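Mandelate racemase/muconate lactonizing enzyme family protein (Bradyrhizobium sp. ORS 278, PDB 3TOY) is of unknown specific function but belongs to the mandelate racemase/muconate lactonizing enzyme family, with an enolase-type barrel domain that carries a bound calcium ion. Local coordinates at residues A[184-189]-A[337-342]; A[158-163]-A[243-248]; A[323-328]-A[352-357]. All coordinates share one frame; numbering follows the deposited sequence.

From the N terminus, residues 158-163 on strand 157-162 open contact 2, and 184-189 on the adjacent strand open contact 1. Residues 243-248 then close contact 2 across the barrel while contact 1 is still open, so these two cross. Helix 324-330 opens contact 3 at 323-328, shortly before strand 340-342 completes contact 1; contact 3 closes last, at the loop 352-357, and so crosses contact 1 but follows contact 2 in series. Contacts 1 and 2 meet through Lys-188 and Glu-245 inside the barrel, whereas contact 3 packs outside, behind strand 340-342. Together they are a worked example of how barrel folds join strands far apart in sequence.

Contact 1. Residues A[184-189]-A[337-342]. With P4C (O-acetaldehydyl-hexaethylene glycol), chain R.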
loop_
_atom_site.group_PDB
_atom_site.type_symbol
_atom_site.label_atom_id
_atom_site.label_comp_id
_atom_site.label_asym_id
_atom_site.label_seq_id
_atom_site.Cartn_x
_atom_site.Cartn_y
_atom_site.Cartn_z
ATOM N N PHE A 184 37.501 -10.581 22.996
ATOM C CA PHE A 184 36.546 -10.080 21.973
ATOM C C PHE A 184 36.234 -11.148 20.932
ATOM O O PHE A 184 37.140 -11.812 20.437
ATOM C CB PHE A 184 37.112 -8.852 21.255
ATOM C CG PHE A 184 36.910 -7.561 22.000
ATOM C CD1 PHE A 184 35.638 -7.018 22.144
ATOM C CD2 PHE A 184 37.987 -6.878 22.544
ATOM C CE1 PHE A 184 35.438 -5.827 22.827
ATOM C CE2 PHE A 184 37.801 -5.679 23.231
ATOM C CZ PHE A 184 36.524 -5.150 23.374
ATOM N N ARG A 185 34.955 -11.301 20.598
ATOM C CA ARG A 185 34.539 -12.241 19.570
ATOM C C ARG A 185 33.867 -11.495 18.411
ATOM O O ARG A 185 33.199 -12.097 17.589
ATOM C CB ARG A 185 33.567 -13.277 20.157
ATOM C CG ARG A 185 34.187 -14.250 21.172
ATOM C CD ARG A 185 35.115 -15.280 20.510
ATOM N NE ARG A 185 36.501 -14.815 20.457
ATOM C CZ ARG A 185 37.447 -15.156 21.332
ATOM N NH1 ARG A 185 37.172 -15.990 22.330
ATOM N NH2 ARG A 185 38.675 -14.665 21.207
ATOM N N ALA A 186 34.056 -10.180 18.367
ATOM C CA ALA A 186 33.466 -9.336 17.335
ATOM C C ALA A 186 34.313 -8.075 17.187
ATOM O O ALA A 186 34.720 -7.486 18.191
ATOM C CB ALA A 186 32.018 -8.986 17.715
ATOM N N ILE A 187 34.580 -7.683 15.935
ATOM C CA ILE A 187 35.422 -6.542 15.569
ATOM C C ILE A 187 34.702 -5.681 14.522
ATOM O O ILE A 187 34.169 -6.223 13.557
ATOM C CB ILE A 187 36.727 -7.021 14.889
ATOM C CG1 ILE A 187 37.529 -7.925 15.838
ATOM C CG2 ILE A 187 37.583 -5.847 14.493
ATOM C CD1 ILE A 187 38.017 -7.183 17.065
ATOM N N LYS A 188 34.715 -4.361 14.690
ATOM C CA LYS A 188 34.178 -3.460 13.662
ATOM C C LYS A 188 35.289 -2.629 13.054
ATOM O O LYS A 188 36.170 -2.137 13.765
ATOM C CB LYS A 188 33.099 -2.535 14.222
ATOM C CG LYS A 188 32.445 -1.622 13.140
ATOM C CD LYS A 188 31.168 -0.999 13.681
ATOM C CE LYS A 188 31.450 0.191 14.582
ATOM N NZ LYS A 188 30.195 0.798 15.103
ATOM N N SER A 189 35.260 -2.485 11.733
ATOM C CA SER A 189 36.173 -1.580 11.060
ATOM C C SER A 189 35.414 -0.619 10.125
ATOM O O SER A 189 34.179 -0.677 10.052
ATOM C CB SER A 189 37.219 -2.373 10.291
ATOM O OG SER A 189 38.268 -1.510 9.873
ATOM N N ALA A 337 18.233 -6.109 23.436
ATOM C CA ALA A 337 19.668 -5.840 23.554
ATOM C C ALA A 337 20.520 -6.732 22.652
ATOM O O ALA A 337 20.332 -7.944 22.596
ATOM C CB ALA A 337 20.141 -5.990 25.027
ATOM N N HIS A 338 21.502 -6.126 22.001
ATOM C CA HIS A 338 22.311 -6.826 21.010
ATOM C C HIS A 338 23.782 -6.676 21.428
ATOM O O HIS A 338 24.274 -7.487 22.222
ATOM C CB HIS A 338 21.986 -6.253 19.608
ATOM C CG HIS A 338 22.558 -7.033 18.461
ATOM N ND1 HIS A 338 22.576 -6.537 17.172
ATOM C CD2 HIS A 338 23.110 -8.270 18.394
ATOM C CE1 HIS A 338 23.107 -7.438 16.361
ATOM N NE2 HIS A 338 23.446 -8.499 17.077
ATOM N N PHE A 339 24.476 -5.660 20.939
ATOM C CA PHE A 339 25.910 -5.455 21.289
ATOM C C PHE A 339 26.169 -4.138 22.024
ATOM O O PHE A 339 25.483 -3.147 21.799
ATOM C CB PHE A 339 26.763 -5.403 20.026
ATOM C CG PHE A 339 27.221 -6.726 19.538
ATOM C CD1 PHE A 339 26.643 -7.292 18.408
ATOM C CD2 PHE A 339 28.270 -7.401 20.173
ATOM C CE1 PHE A 339 27.075 -8.518 17.934
ATOM C CE2 PHE A 339 28.716 -8.629 19.690
ATOM C CZ PHE A 339 28.122 -9.184 18.568
ATOM N N LEU A 340 27.200 -4.139 22.874
ATOM C CA LEU A 340 27.760 -2.907 23.423
ATOM C C LEU A 340 29.029 -2.572 22.622
ATOM O O LEU A 340 29.907 -3.435 22.437
ATOM C CB LEU A 340 28.042 -3.081 24.939
ATOM C CG LEU A 340 28.612 -1.850 25.681
ATOM C CD1 LEU A 340 28.205 -1.888 27.153
ATOM C CD2 LEU A 340 30.134 -1.738 25.547
ATOM N N GLU A 341 29.102 -1.347 22.091
ATOM C CA GLU A 341 30.267 -0.894 21.325
ATOM C C GLU A 341 31.390 -0.427 22.247
ATOM O O GLU A 341 31.209 0.515 23.025
ATOM C CB GLU A 341 29.925 0.305 20.432
ATOM C CG GLU A 341 31.108 0.739 19.536
ATOM C CD GLU A 341 30.762 1.870 18.582
ATOM O OE1 GLU A 341 29.784 2.620 18.842
ATOM O OE2 GLU A 341 31.481 2.005 17.578
ATOM N N VAL A 342 32.558 -1.043 22.127
ATOM C CA VAL A 342 33.686 -0.592 22.945
ATOM C C VAL A 342 34.603 0.281 22.129
ATOM O O VAL A 342 35.323 -0.202 21.253
ATOM C CB VAL A 342 34.492 -1.762 23.524
ATOM C CG1 VAL A 342 35.742 -1.233 24.258
ATOM C CG2 VAL A 342 33.628 -2.589 24.463
HETATM O O1 P4C R . 19.356 -11.099 15.859
HETATM C C2 P4C R . 20.145 -10.514 16.905
HETATM C C3 P4C R . 20.366 -11.505 18.046
HETATM O O4 P4C R . 20.777 -10.744 19.186
HETATM C C5 P4C R . 21.079 -11.532 20.343
HETATM C C6 P4C R . 22.298 -10.963 21.080
HETATM O O7 P4C R . 23.486 -11.412 20.426
HETATM C C8 P4C R . 24.726 -10.839 20.877
HETATM C C9 P4C R . 25.761 -11.969 21.008
HETATM O O10 P4C R . 26.595 -12.140 19.863
HETATM C C11 P4C R . 27.091 -13.486 19.711
HETATM C C12 P4C R . 26.095 -14.381 18.974
HETATM O O13 P4C R . 26.679 -15.001 17.820
HETATM C C14 P4C R . 25.721 -15.442 16.846
HETATM C C15 P4C R . 25.483 -14.410 15.738
HETATM O O16 P4C R . 26.018 -14.812 14.467
HETATM C C17 P4C R . 26.259 -13.717 13.568
HETATM C C18 P4C R . 27.238 -14.085 12.448
HETATM O O19 P4C R . 28.599 -13.913 12.873
HETATM C C20 P4C R . 29.527 -14.760 12.188
HETATM C C21 P4C R . 30.840 -14.867 12.966
HETATM O O22 P4C R . 30.691 -15.697 14.123
#
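Lys-188 and Glu-341 meet inside the barrel, from strands on the two flanks of strand 157-162, joined by a salt bridge of 3.0 Å from Lys-188 NZ to Glu-341 OE2. The ammonium meets the oxygen from above the carboxylate plane, 66° out of it, and the two side chains cross at about a right angle. A bend in the lysine chain at chi3 (79°) swings NZ toward a glutamate that is itself extended. Nearer the N-terminal ends of the strands the contact turns apolar: Ala-186 CB sits 3.9 Å from Phe-339 CE2, and o-acetaldehydyl-hexaethylene glycol lies over one face of that ring, its O10 3.6 Å from Phe-339 CZ. The ligand's C2 lies over one face of the His-338 ring and Phe-339 CD1 over the other, both toward the rim. On the outward side, the tip of the Phe-184 ring presents its edge to Val-342, with Phe-184 CZ 4.0 Å from Val-342 CB.

A second shell fixes the polar pair. Lys-188 NZ also forms a salt bridge with Glu-245 and a hydrogen bond with Tyr-160 OH, while Glu-341 is gripped at OE2 by Ser-162 OG and at OE1 by the backbone N of Ile-322. These buried charges are thus satisfied by several partners at once. Strand 157-162 supplies two of them because it runs between the two segments, pairing in parallel with strand 186-190 and with strand 340-342. Such an arrangement, with the last strand returning beside the first and polar residues lining the interior, is that of the modified (β/α)7β barrel of the enolase superfamily.

Contact 2. Residues A[158-163]-A[243-248]. With CA (calcium ion), chain E; P4C (O-acetaldehydyl-hexaethylene glycol), chain R.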
loop_
_atom_site.group_PDB
_atom_site.type_symbol
_atom_site.label_atom_id
_atom_site.label_comp_id
_atom_site.label_asym_id
_atom_site.label_seq_id
_atom_site.Cartn_x
_atom_site.Cartn_y
_atom_site.Cartn_z
ATOM N N PRO A 158 27.456 -8.711 25.640
ATOM C CA PRO A 158 28.431 -8.935 24.572
ATOM C C PRO A 158 28.912 -7.613 23.980
ATOM O O PRO A 158 28.116 -6.674 23.785
ATOM C CB PRO A 158 27.655 -9.757 23.530
ATOM C CG PRO A 158 26.494 -10.357 24.280
ATOM C CD PRO A 158 26.178 -9.396 25.405
ATOM N N ALA A 159 30.210 -7.544 23.706
ATOM C CA ALA A 159 30.822 -6.335 23.215
ATOM C C ALA A 159 31.591 -6.583 21.927
ATOM O O ALA A 159 32.014 -7.717 21.634
ATOM C CB ALA A 159 31.768 -5.748 24.289
ATOM N N TYR A 160 31.786 -5.522 21.158
ATOM C CA TYR A 160 32.714 -5.603 20.049
ATOM C C TYR A 160 33.691 -4.460 20.113
ATOM O O TYR A 160 33.399 -3.391 20.656
ATOM C CB TYR A 160 32.015 -5.610 18.684
ATOM C CG TYR A 160 31.281 -4.333 18.345
ATOM C CD1 TYR A 160 31.925 -3.291 17.673
ATOM C CD2 TYR A 160 29.932 -4.180 18.666
ATOM C CE1 TYR A 160 31.260 -2.122 17.353
ATOM C CE2 TYR A 160 29.259 -3.004 18.366
ATOM C CZ TYR A 160 29.926 -1.994 17.695
ATOM O OH TYR A 160 29.244 -0.858 17.364
ATOM N N ASP A 161 34.861 -4.699 19.527
ATOM C CA ASP A 161 35.945 -3.736 19.565
ATOM C C ASP A 161 35.915 -2.871 18.304
ATOM O O ASP A 161 35.983 -3.373 17.181
ATOM C CB ASP A 161 37.282 -4.491 19.681
ATOM C CG ASP A 161 38.356 -3.685 20.399
ATOM O OD1 ASP A 161 38.059 -2.582 20.917
ATOM O OD2 ASP A 161 39.510 -4.171 20.450
ATOM N N SER A 162 35.824 -1.567 18.502
ATOM C CA SER A 162 35.499 -0.668 17.431
ATOM C C SER A 162 36.734 0.077 16.945
ATOM O O SER A 162 37.311 0.880 17.679
ATOM C CB SER A 162 34.396 0.286 17.923
ATOM O OG SER A 162 33.864 1.060 16.871
ATOM N N TYR A 163 37.117 -0.180 15.698
ATOM C CA TYR A 163 38.305 0.409 15.104
ATOM C C TYR A 163 38.008 1.352 13.942
ATOM O O TYR A 163 36.888 1.399 13.420
ATOM C CB TYR A 163 39.226 -0.703 14.621
ATOM C CG TYR A 163 39.820 -1.524 15.749
ATOM C CD1 TYR A 163 41.003 -1.130 16.373
ATOM C CD2 TYR A 163 39.223 -2.698 16.169
ATOM C CE1 TYR A 163 41.559 -1.886 17.403
ATOM C CE2 TYR A 163 39.768 -3.459 17.201
ATOM C CZ TYR A 163 40.937 -3.047 17.808
ATOM O OH TYR A 163 41.483 -3.803 18.828
ATOM N N TRP A 243 26.867 -6.875 10.138
ATOM C CA TRP A 243 26.046 -5.717 9.729
ATOM C C TRP A 243 26.835 -4.705 8.923
ATOM O O TRP A 243 28.088 -4.707 8.944
ATOM C CB TRP A 243 25.349 -5.070 10.944
ATOM C CG TRP A 243 26.184 -4.186 11.882
ATOM C CD1 TRP A 243 27.023 -3.154 11.546
ATOM C CD2 TRP A 243 26.140 -4.220 13.313
ATOM N NE1 TRP A 243 27.521 -2.554 12.699
ATOM C CE2 TRP A 243 26.989 -3.199 13.789
ATOM C CE3 TRP A 243 25.462 -5.025 14.239
ATOM C CZ2 TRP A 243 27.183 -2.973 15.146
ATOM C CZ3 TRP A 243 25.664 -4.799 15.590
ATOM C CH2 TRP A 243 26.509 -3.774 16.028
ATOM N N ILE A 244 26.104 -3.912 8.139
ATOM C CA ILE A 244 26.660 -2.760 7.437
ATOM C C ILE A 244 26.086 -1.530 8.108
ATOM O O ILE A 244 24.854 -1.374 8.168
ATOM C CB ILE A 244 26.187 -2.743 5.985
ATOM C CG1 ILE A 244 26.653 -4.033 5.284
ATOM C CG2 ILE A 244 26.697 -1.481 5.285
ATOM C CD1 ILE A 244 28.181 -4.068 4.989
ATOM N N GLU A 245 26.954 -0.616 8.553
ATOM C CA GLU A 245 26.513 0.473 9.417
ATOM C C GLU A 245 26.535 1.814 8.670
ATOM O O GLU A 245 27.508 2.123 7.968
ATOM C CB GLU A 245 27.426 0.490 10.649
ATOM C CG GLU A 245 27.129 1.539 11.683
ATOM C CD GLU A 245 28.002 1.328 12.916
ATOM O OE1 GLU A 245 28.172 0.144 13.311
ATOM O OE2 GLU A 245 28.493 2.338 13.477
ATOM N N GLU A 246 25.455 2.592 8.818
ATOM C CA GLU A 246 25.285 3.897 8.153
ATOM C C GLU A 246 25.846 3.944 6.738
ATOM O O GLU A 246 26.778 4.697 6.459
ATOM C CB GLU A 246 25.887 5.020 9.009
ATOM C CG GLU A 246 25.085 5.324 10.278
ATOM C CD GLU A 246 25.483 6.666 10.900
ATOM O OE1 GLU A 246 26.700 6.906 11.049
ATOM O OE2 GLU A 246 24.597 7.483 11.217
ATOM N N PRO A 247 25.263 3.158 5.816
ATOM C CA PRO A 247 25.762 3.171 4.440
ATOM C C PRO A 247 25.608 4.529 3.778
ATOM O O PRO A 247 26.402 4.863 2.908
ATOM C CB PRO A 247 24.882 2.139 3.723
ATOM C CG PRO A 247 23.653 2.033 4.589
ATOM C CD PRO A 247 24.150 2.214 5.990
ATOM N N VAL A 248 24.597 5.297 4.184
ATOM C CA VAL A 248 24.311 6.585 3.549
ATOM C C VAL A 248 24.060 7.635 4.621
ATOM O O VAL A 248 24.037 7.301 5.795
ATOM C CB VAL A 248 23.104 6.449 2.572
ATOM C CG1 VAL A 248 23.328 5.205 1.675
ATOM C CG2 VAL A 248 21.796 6.293 3.334
HETATM CA CA CA E . 29.464 4.435 13.551
HETATM O O1 P4C R . 19.356 -11.099 15.859
HETATM C C2 P4C R . 20.145 -10.514 16.905
HETATM C C3 P4C R . 20.366 -11.505 18.046
HETATM O O4 P4C R . 20.777 -10.744 19.186
HETATM C C5 P4C R . 21.079 -11.532 20.343
HETATM C C6 P4C R . 22.298 -10.963 21.080
HETATM O O7 P4C R . 23.486 -11.412 20.426
HETATM C C8 P4C R . 24.726 -10.839 20.877
HETATM C C9 P4C R . 25.761 -11.969 21.008
HETATM O O10 P4C R . 26.595 -12.140 19.863
HETATM C C11 P4C R . 27.091 -13.486 19.711
HETATM C C12 P4C R . 26.095 -14.381 18.974
HETATM O O13 P4C R . 26.679 -15.001 17.820
HETATM C C14 P4C R . 25.721 -15.442 16.846
HETATM C C15 P4C R . 25.483 -14.410 15.738
HETATM O O16 P4C R . 26.018 -14.812 14.467
HETATM C C17 P4C R . 26.259 -13.717 13.568
HETATM C C18 P4C R . 27.238 -14.085 12.448
HETATM O O19 P4C R . 28.599 -13.913 12.873
HETATM C C20 P4C R . 29.527 -14.760 12.188
HETATM C C21 P4C R . 30.840 -14.867 12.966
HETATM O O22 P4C R . 30.691 -15.697 14.123
HETATM O O HOH W 1 28.568 5.057 11.560
HETATM O O HOH W 2 30.721 3.854 15.576
#
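Tyr-160 and Trp-243 both place CG between the backbone N and the carbonyl carbon, at chi1 65° and 76°, and this shared, normally crowded position points the two rings at each other from widely separated strands of the barrel. They meet as an offset edge-to-face pair: the edge of the indole six-membered ring is directed at the face of the phenol, the planes stand at 87°, and the centroids are 5.5 Å apart. The closest approach, Tyr-160 CE2 to Trp-243 CH2 at 3.7 Å, is oblique. Tyr-160 OH comes to the indole edge in its plane, 3.7 Å from Trp-243 CZ2.

From this aromatic pair the contact passes into the metal site. Trp-243 NE1 donates to Glu-245 OE1 over 2.8 Å, a bent bond that uses the anti lone pair of the oxygen, with the acceptor tilted from the indole plane. The other oxygen, Glu-245 OE2, binds the calcium ion at 2.3 Å. Two waters share the metal, and the one nearer to it is held in turn by Glu-246, since that water donates to Glu-246 OE1 over 2.7 Å. Asp-219 and Glu-271 also bind the ion. At the far end of strand 157-162, Pro-158 packs against o-acetaldehydyl-hexaethylene glycol.

Lys-188 ties the two sides together, hydrogen-bonded to Tyr-160 OH and salt-bridged to Glu-245 OE1. The chemistry therefore divides the carboxylate of Glu-245 between two duties: OE1 is gripped by an indole N-H and an ammonium group, which restricts rotation of the carboxylate and leaves OE2 aimed at calcium.

Contact 3. Residues A[323-328]-A[352-357]; sequences LPEASA and EPLRVI
Leu-354 CB approaches Glu-325 OE2 from well out of the plane of the flat carboxylate, at 4.3 Å. The same oxygen takes a hydrogen bond of 2.7 Å from a water, and that water accepts one of 2.8 Å from Leu-354 N, so a single molecule bridges helix and loop. The second flat group, the guanidinium of Arg-355, stays on the loop: Pro-353 O lies over one face, displaced toward its rim, and Glu-352 CG at the edge, a tentative placement because this side chain is poorly ordered.

Apolar packing carries the rest. Leu-354 extends CG anti to its own N (chi1 -178°), which sends both methyls toward Pro-324, the two side chains crossing at about a right angle. CD2 makes the closer approach: Leu-354 CD2 is 3.7 Å from Pro-324 CG and equally near Pro-324 CB, while Leu-354 CD1 reaches Pro-324 CB at 3.9 Å. Leu-354 also touches Val-342 and Val-361.

Pro-324 is well suited to its place, the first turn of a helix whose N-cap position is Leu-323, and the turn is closed by Ser-327 N bonding to Leu-323 O at 2.9 Å. A bend at chi2 (88°) brings the carboxylate of Glu-325 round to the loop, and its position near the helix N terminus would probably favour a negative charge. Its other oxygen, OE1, bonds to Tyr-73 OH on strand 69-75 of the separate antiparallel sheet, and Pro-324 also touches Tyr-73. With strand 340-342 behind it, helix 324-330 thus sets its N terminus between the 352-357 loop and that sheet, at a junction of the family's N-terminal and C-terminal domains.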
loop_
_atom_site.group_PDB
_atom_site.type_symbol
_atom_site.label_atom_id
_atom_site.label_comp_id
_atom_site.label_asym_id
_atom_site.label_seq_id
_atom_site.Cartn_x
_atom_site.Cartn_y
_atom_site.Cartn_z
ATOM N N LEU A 323 30.088 5.713 24.366
ATOM C CA LEU A 323 29.682 5.851 25.785
ATOM C C LEU A 323 29.436 4.479 26.440
ATOM O O LEU A 323 28.346 4.204 26.979
ATOM C CB LEU A 323 28.438 6.755 25.923
ATOM C CG LEU A 323 28.676 8.278 25.997
ATOM C CD1 LEU A 323 29.257 8.838 24.699
ATOM C CD2 LEU A 323 27.420 9.036 26.395
ATOM N N PRO A 324 30.451 3.608 26.408
ATOM C CA PRO A 324 30.272 2.235 26.890
ATOM C C PRO A 324 29.947 2.151 28.368
ATOM O O PRO A 324 29.274 1.211 28.799
ATOM C CB PRO A 324 31.624 1.570 26.607
ATOM C CG PRO A 324 32.577 2.685 26.464
ATOM C CD PRO A 324 31.816 3.849 25.912
ATOM N N GLU A 325 30.404 3.115 29.159
ATOM C CA GLU A 325 30.137 3.029 30.601
ATOM C C GLU A 325 28.651 3.132 30.932
ATOM O O GLU A 325 28.103 2.339 31.730
ATOM C CB GLU A 325 30.952 4.092 31.359
ATOM C CG GLU A 325 32.456 4.019 31.049
ATOM C CD GLU A 325 32.875 4.841 29.820
ATOM O OE1 GLU A 325 32.010 5.485 29.174
ATOM O OE2 GLU A 325 34.079 4.843 29.500
ATOM N N ALA A 326 27.998 4.131 30.352
ATOM C CA ALA A 326 26.596 4.375 30.617
ATOM C C ALA A 326 25.764 3.355 29.825
ATOM O O ALA A 326 24.727 2.914 30.287
ATOM C CB ALA A 326 26.215 5.796 30.228
ATOM N N SER A 327 26.242 2.986 28.640
ATOM C CA SER A 327 25.520 1.994 27.827
ATOM C C SER A 327 25.347 0.673 28.558
ATOM O O SER A 327 24.330 -0.005 28.424
ATOM C CB SER A 327 26.230 1.778 26.495
ATOM O OG SER A 327 26.175 2.959 25.722
ATOM N N ALA A 328 26.348 0.303 29.348
ATOM C CA ALA A 328 26.297 -0.939 30.088
ATOM C C ALA A 328 25.165 -0.953 31.100
ATOM O O ALA A 328 24.741 -2.004 31.528
ATOM C CB ALA A 328 27.628 -1.181 30.777
ATOM N N GLU A 352 37.665 5.002 37.393
ATOM C CA GLU A 352 37.527 3.577 37.131
ATOM C C GLU A 352 37.198 3.321 35.663
ATOM O O GLU A 352 36.029 3.244 35.280
ATOM C CB GLU A 352 36.492 2.965 38.070
ATOM C CG GLU A 352 37.117 2.497 39.385
ATOM C CD GLU A 352 36.131 2.444 40.532
ATOM O OE1 GLU A 352 34.969 2.860 40.343
ATOM O OE2 GLU A 352 36.524 1.995 41.630
ATOM N N PRO A 353 38.240 3.215 34.835
ATOM C CA PRO A 353 38.097 3.026 33.400
ATOM C C PRO A 353 37.334 1.747 33.056
ATOM O O PRO A 353 37.305 0.792 33.838
ATOM C CB PRO A 353 39.546 2.925 32.914
ATOM C CG PRO A 353 40.338 3.690 33.944
ATOM C CD PRO A 353 39.649 3.377 35.239
ATOM N N LEU A 354 36.726 1.737 31.874
ATOM C CA LEU A 354 36.002 0.581 31.380
ATOM C C LEU A 354 36.862 -0.666 31.404
ATOM O O LEU A 354 38.021 -0.632 31.023
ATOM C CB LEU A 354 35.550 0.850 29.935
ATOM C CG LEU A 354 34.712 -0.228 29.224
ATOM C CD1 LEU A 354 33.276 -0.188 29.716
ATOM C CD2 LEU A 354 34.759 0.025 27.734
ATOM N N ARG A 355 36.283 -1.773 31.845
ATOM C CA ARG A 355 36.947 -3.070 31.763
ATOM C C ARG A 355 36.194 -4.037 30.843
ATOM O O ARG A 355 34.974 -4.146 30.919
ATOM C CB ARG A 355 37.066 -3.688 33.164
ATOM C CG ARG A 355 38.254 -3.145 33.971
ATOM C CD ARG A 355 38.279 -3.651 35.414
ATOM N NE ARG A 355 37.766 -2.659 36.363
ATOM C CZ ARG A 355 38.313 -1.460 36.573
ATOM N NH1 ARG A 355 39.387 -1.079 35.886
ATOM N NH2 ARG A 355 37.778 -0.627 37.458
ATOM N N VAL A 356 36.933 -4.738 29.990
ATOM C CA VAL A 356 36.374 -5.781 29.129
ATOM C C VAL A 356 36.881 -7.147 29.571
ATOM O O VAL A 356 38.085 -7.387 29.598
ATOM C CB VAL A 356 36.793 -5.565 27.675
ATOM C CG1 VAL A 356 36.220 -6.657 26.778
ATOM C CG2 VAL A 356 36.348 -4.196 27.223
ATOM N N ILE A 357 35.958 -8.040 29.911
ATOM C CA ILE A 357 36.316 -9.392 30.345
ATOM C C ILE A 357 35.650 -10.467 29.472
ATOM O O ILE A 357 34.408 -10.583 29.428
ATOM C CB ILE A 357 35.920 -9.616 31.833
ATOM C CG1 ILE A 357 36.537 -8.525 32.723
ATOM C CG2 ILE A 357 36.301 -11.028 32.301
ATOM C CD1 ILE A 357 36.126 -8.632 34.180
HETATM O O HOH W 3 36.522 4.057 30.332
#